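Local coordinates for VAO-type flavoprotein oxidase VAO615 (Myceliophthora thermophila, PDB 6F72) that carries bicovalently bound FAD and is probably an oxidoreductase whose reduced form reacts rapidly with molecular oxygen, although no substrate has been identified, at residues E205-A210 / H215-G220; H394-T397 / P401-Y404. All coordinates share one frame; numbering follows the deposited sequence.

Overall arrangement
Contact 1 lies in the PCMH-type FAD-binding part of the chain, where helix 203-212 turns back into residues 215-220. Contact 2 comes later in the chain, at the end of helix 391-399 and the loop that follows it. Their centres are about 12 Å apart and the two touch through Phe395, whose CZ lies 3.6 Å from Tyr207 CE2 and 3.4 Å from Gly220 O. The ring planes of Phe395 and Tyr207 meet at about 60°. Contact 1 is nearer the cofactor: Gly220 touches FAD, about 4 Å away between nearest atoms, and the chain soon reaches Cys222, which with His157 holds the flavin bicovalently. The Phe396 side chain of contact 2 is about 12 Å from FAD at the nearest atoms.

Contact 1. Residues E205-A210 / H215-G220; sequences EAYAMA and HRIVGG
Ile217 CG2 is the apolar point at which residues 215-220 press against the helix, in a helix-turn-strand unit of the PCMH-type FAD-binding fold. It meets Ala206 CB at 3.9 Å and Ala210 CB at 4.1 Å, one helical turn apart, and it reaches the Tyr207 ring in plane at the edge, 3.7 Å from CD1. With CG1 swung opposite the backbone nitrogen (chi1 -170°), CG2 is left facing the helix. The Tyr207 side chain crosses Ile217 at about a right angle and runs on to the glycines. Its OH donates to Gly220 O, 2.7 Å away at the ring edge, though the OH sits too close to Gly219 in the model and its exact place is less sure. Water 1 bridges the two segments: it donates to Tyr207 OH (3.2 Å) and to Ile217 O (2.9 Å), and accepts from Gly219 N (3.1 Å). A phenylalanine in place of Tyr207 would probably leave Gly220 O, on a residue that touches FAD, and the water without their hydroxyl partner. Leu197 and Leu296, from strands 193-198 and 288-298, pack on Ile217 from the sheet. At the turn His215 N donates to Ala210 O at 3.0 Å, with an N-H...O angle of 147° and the donor 42° out of the carbonyl plane.

Contact 2. Residues H394-T397 / P401-Y404; sequences HFFT and PAPY
Phe396 and Ala402 meet where helix 391-399 gives way to a proline-rich loop that folds back over it, and on the helix side the whole contact is carried by one phenylalanine. Its CB, carried toward the loop, lies 4.0 Å from Ala402 CB. Next comes CG, set opposite the carbonyl carbon about the first torsion (chi1 -73°), which turns the ring toward Ala402; here the methyl is closest, with CG to Ala402 CB at 3.7 Å. The methyl stands over the ring face, offset toward the rim, in a CH-pi contact: CB is 4.0 Å from the ring centroid and 21° off the normal. CD1 lies 3.6 Å from Ala402 CA, which also stands over the ring face, while CD2 on the other side stays farther from the methyl. Beyond CD1, CE1 approaches Pro403 O at 3.2 Å, and at the tip CZ is 3.3 Å from the same oxygen. This carbonyl oxygen is buried by the contact and has no polar partner in the model; CE1 and CZ simply pack against it. The opposite face of the ring is backed by Phe395, whose CD1 lies over its centre, 3.6 Å above the plane. Cis peptide bonds precede both Pro401 and Pro403 and shape the loop around Ala402. Past them, Pro403 CG rests over the Tyr404 ring, which meets Phe204 of helix 203-212 edge-to-face. The Phe396 ring also touches Tyr392, a turn back on its own helix, and Pro223. Helix 391-399 follows strand 382-388 in the chain, and His394 and Thr397 touch that strand, while the loop crosses Phe396 before the chain goes on to strand 412-419.

Contact 1. Residues E205-A210 / H215-G220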
# COMPACT_ATOMS: atom_id res chain seq x y z
N GLU A 205 13.93 4.26 -4.38
CA GLU A 205 15.00 3.48 -4.97
C GLU A 205 14.66 3.11 -6.42
O GLU A 205 15.49 3.30 -7.32
CB GLU A 205 15.31 2.25 -4.11
CG GLU A 205 16.14 2.60 -2.87
CD GLU A 205 15.97 1.64 -1.70
OE1 GLU A 205 15.02 0.83 -1.69
OE2 GLU A 205 16.80 1.70 -0.77
N ALA A 206 13.45 2.60 -6.64
CA ALA A 206 12.95 2.32 -7.99
C ALA A 206 13.03 3.55 -8.91
O ALA A 206 13.46 3.44 -10.05
CB ALA A 206 11.53 1.77 -7.94
N TYR A 207 12.67 4.73 -8.38
CA TYR A 207 12.67 5.98 -9.16
C TYR A 207 14.06 6.50 -9.48
O TYR A 207 14.29 6.96 -10.60
CB TYR A 207 11.86 7.09 -8.47
CG TYR A 207 10.39 6.78 -8.25
CD1 TYR A 207 9.72 5.82 -9.03
CD2 TYR A 207 9.67 7.45 -7.26
CE1 TYR A 207 8.38 5.53 -8.82
CE2 TYR A 207 8.32 7.17 -7.05
CZ TYR A 207 7.69 6.21 -7.82
OH TYR A 207 6.36 5.93 -7.62
N ALA A 208 14.96 6.43 -8.49
CA ALA A 208 16.37 6.76 -8.70
C ALA A 208 16.98 5.87 -9.79
O ALA A 208 17.68 6.37 -10.68
CB ALA A 208 17.17 6.66 -7.40
N MET A 209 16.68 4.57 -9.73
CA MET A 209 17.19 3.58 -10.67
C MET A 209 16.64 3.77 -12.09
O MET A 209 17.39 3.74 -13.07
CB MET A 209 16.93 2.16 -10.14
CG MET A 209 17.47 1.05 -11.02
SD MET A 209 16.19 0.36 -12.08
CE MET A 209 17.19 -0.49 -13.29
N ALA A 210 15.32 3.95 -12.20
CA ALA A 210 14.68 4.20 -13.48
C ALA A 210 15.17 5.51 -14.10
O ALA A 210 15.51 5.52 -15.29
CB ALA A 210 13.16 4.18 -13.37
N HIS A 215 14.33 6.44 -17.94
CA HIS A 215 13.04 5.72 -17.88
C HIS A 215 12.15 6.09 -16.67
O HIS A 215 12.63 6.69 -15.69
CB HIS A 215 13.26 4.21 -17.92
CG HIS A 215 13.94 3.73 -19.17
ND1 HIS A 215 15.29 3.45 -19.22
CD2 HIS A 215 13.46 3.51 -20.42
CE1 HIS A 215 15.61 3.07 -20.45
NE2 HIS A 215 14.52 3.10 -21.20
N ARG A 216 10.87 5.73 -16.76
CA ARG A 216 9.90 5.84 -15.67
C ARG A 216 9.46 4.44 -15.26
O ARG A 216 9.41 3.53 -16.11
CB ARG A 216 8.66 6.61 -16.13
CG ARG A 216 8.92 7.97 -16.74
CD ARG A 216 7.77 8.38 -17.66
NE ARG A 216 7.99 9.72 -18.22
CZ ARG A 216 7.31 10.24 -19.24
NH1 ARG A 216 6.36 9.54 -19.84
NH2 ARG A 216 7.59 11.46 -19.67
N ILE A 217 9.17 4.26 -13.98
CA ILE A 217 8.53 3.03 -13.48
C ILE A 217 7.23 3.38 -12.72
O ILE A 217 7.15 4.41 -12.04
CB ILE A 217 9.47 2.15 -12.61
CG1 ILE A 217 8.84 0.77 -12.33
CG2 ILE A 217 9.88 2.88 -11.33
CD1 ILE A 217 9.77 -0.28 -11.75
N VAL A 218 6.24 2.49 -12.85
CA VAL A 218 4.95 2.61 -12.18
C VAL A 218 5.06 2.24 -10.69
O VAL A 218 5.26 1.07 -10.32
CB VAL A 218 3.85 1.80 -12.91
CG1 VAL A 218 2.52 1.85 -12.17
CG2 VAL A 218 3.68 2.29 -14.34
N GLY A 219 4.88 3.26 -9.83
CA GLY A 219 4.98 3.09 -8.40
C GLY A 219 4.13 4.09 -7.64
O GLY A 219 3.59 5.03 -8.22
N GLY A 220 4.06 3.89 -6.32
CA GLY A 220 3.20 4.70 -5.45
C GLY A 220 3.65 6.12 -5.21
O GLY A 220 4.79 6.50 -5.51
O HOH W 1 5.40 6.16 -10.62

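Contact 2. Residues H394-T397 / P401-Y404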
# COMPACT_ATOMS: atom_id res chain seq x y z
N HIS A 394 9.34 15.84 -11.60
CA HIS A 394 7.89 16.06 -11.44
C HIS A 394 7.37 15.45 -10.15
O HIS A 394 6.69 16.13 -9.37
CB HIS A 394 7.12 15.52 -12.64
CG HIS A 394 5.64 15.45 -12.43
ND1 HIS A 394 4.80 16.53 -12.65
CD2 HIS A 394 4.84 14.43 -12.03
CE1 HIS A 394 3.56 16.17 -12.40
NE2 HIS A 394 3.55 14.91 -12.01
N PHE A 395 7.69 14.17 -9.94
CA PHE A 395 7.27 13.43 -8.76
C PHE A 395 7.63 14.16 -7.46
O PHE A 395 6.76 14.39 -6.61
CB PHE A 395 7.85 12.01 -8.74
CG PHE A 395 7.28 11.15 -7.66
CD1 PHE A 395 7.82 11.16 -6.37
CD2 PHE A 395 6.15 10.35 -7.90
CE1 PHE A 395 7.27 10.39 -5.36
CE2 PHE A 395 5.60 9.57 -6.90
CZ PHE A 395 6.16 9.59 -5.62
N PHE A 396 8.90 14.53 -7.31
CA PHE A 396 9.38 15.12 -6.06
C PHE A 396 9.11 16.62 -5.89
O PHE A 396 9.17 17.13 -4.76
CB PHE A 396 10.83 14.71 -5.74
CG PHE A 396 10.96 13.26 -5.32
CD1 PHE A 396 10.46 12.83 -4.08
CD2 PHE A 396 11.56 12.32 -6.15
CE1 PHE A 396 10.57 11.50 -3.68
CE2 PHE A 396 11.68 10.99 -5.76
CZ PHE A 396 11.19 10.58 -4.53
N THR A 397 8.78 17.31 -6.98
CA THR A 397 8.22 18.66 -6.89
C THR A 397 6.91 18.59 -6.09
O THR A 397 6.73 19.34 -5.13
CB THR A 397 7.92 19.28 -8.27
OG1 THR A 397 9.10 19.22 -9.09
CG2 THR A 397 7.50 20.75 -8.14
N PRO A 401 9.67 16.17 0.07
CA PRO A 401 10.99 16.32 -0.58
C PRO A 401 11.70 14.99 -0.86
O PRO A 401 11.42 13.99 -0.20
CB PRO A 401 11.80 17.11 0.46
CG PRO A 401 11.17 16.74 1.76
CD PRO A 401 9.71 16.56 1.50
N ALA A 402 12.59 15.00 -1.86
CA ALA A 402 13.41 13.84 -2.19
C ALA A 402 14.42 13.59 -1.07
O ALA A 402 14.95 14.55 -0.50
CB ALA A 402 14.12 14.06 -3.52
N PRO A 403 14.70 12.32 -0.73
CA PRO A 403 14.15 11.15 -1.43
C PRO A 403 12.94 10.49 -0.76
O PRO A 403 12.18 9.80 -1.44
CB PRO A 403 15.33 10.18 -1.44
CG PRO A 403 16.10 10.51 -0.20
CD PRO A 403 15.90 11.98 0.06
N TYR A 404 12.76 10.74 0.53
CA TYR A 404 11.84 9.94 1.35
C TYR A 404 10.39 10.42 1.38
O TYR A 404 9.49 9.65 1.75
CB TYR A 404 12.37 9.79 2.78
CG TYR A 404 13.80 9.30 2.89
CD1 TYR A 404 14.24 8.15 2.21
CD2 TYR A 404 14.72 9.98 3.71
CE1 TYR A 404 15.55 7.70 2.33
CE2 TYR A 404 16.03 9.54 3.84
CZ TYR A 404 16.44 8.40 3.15
OH TYR A 404 17.74 7.98 3.30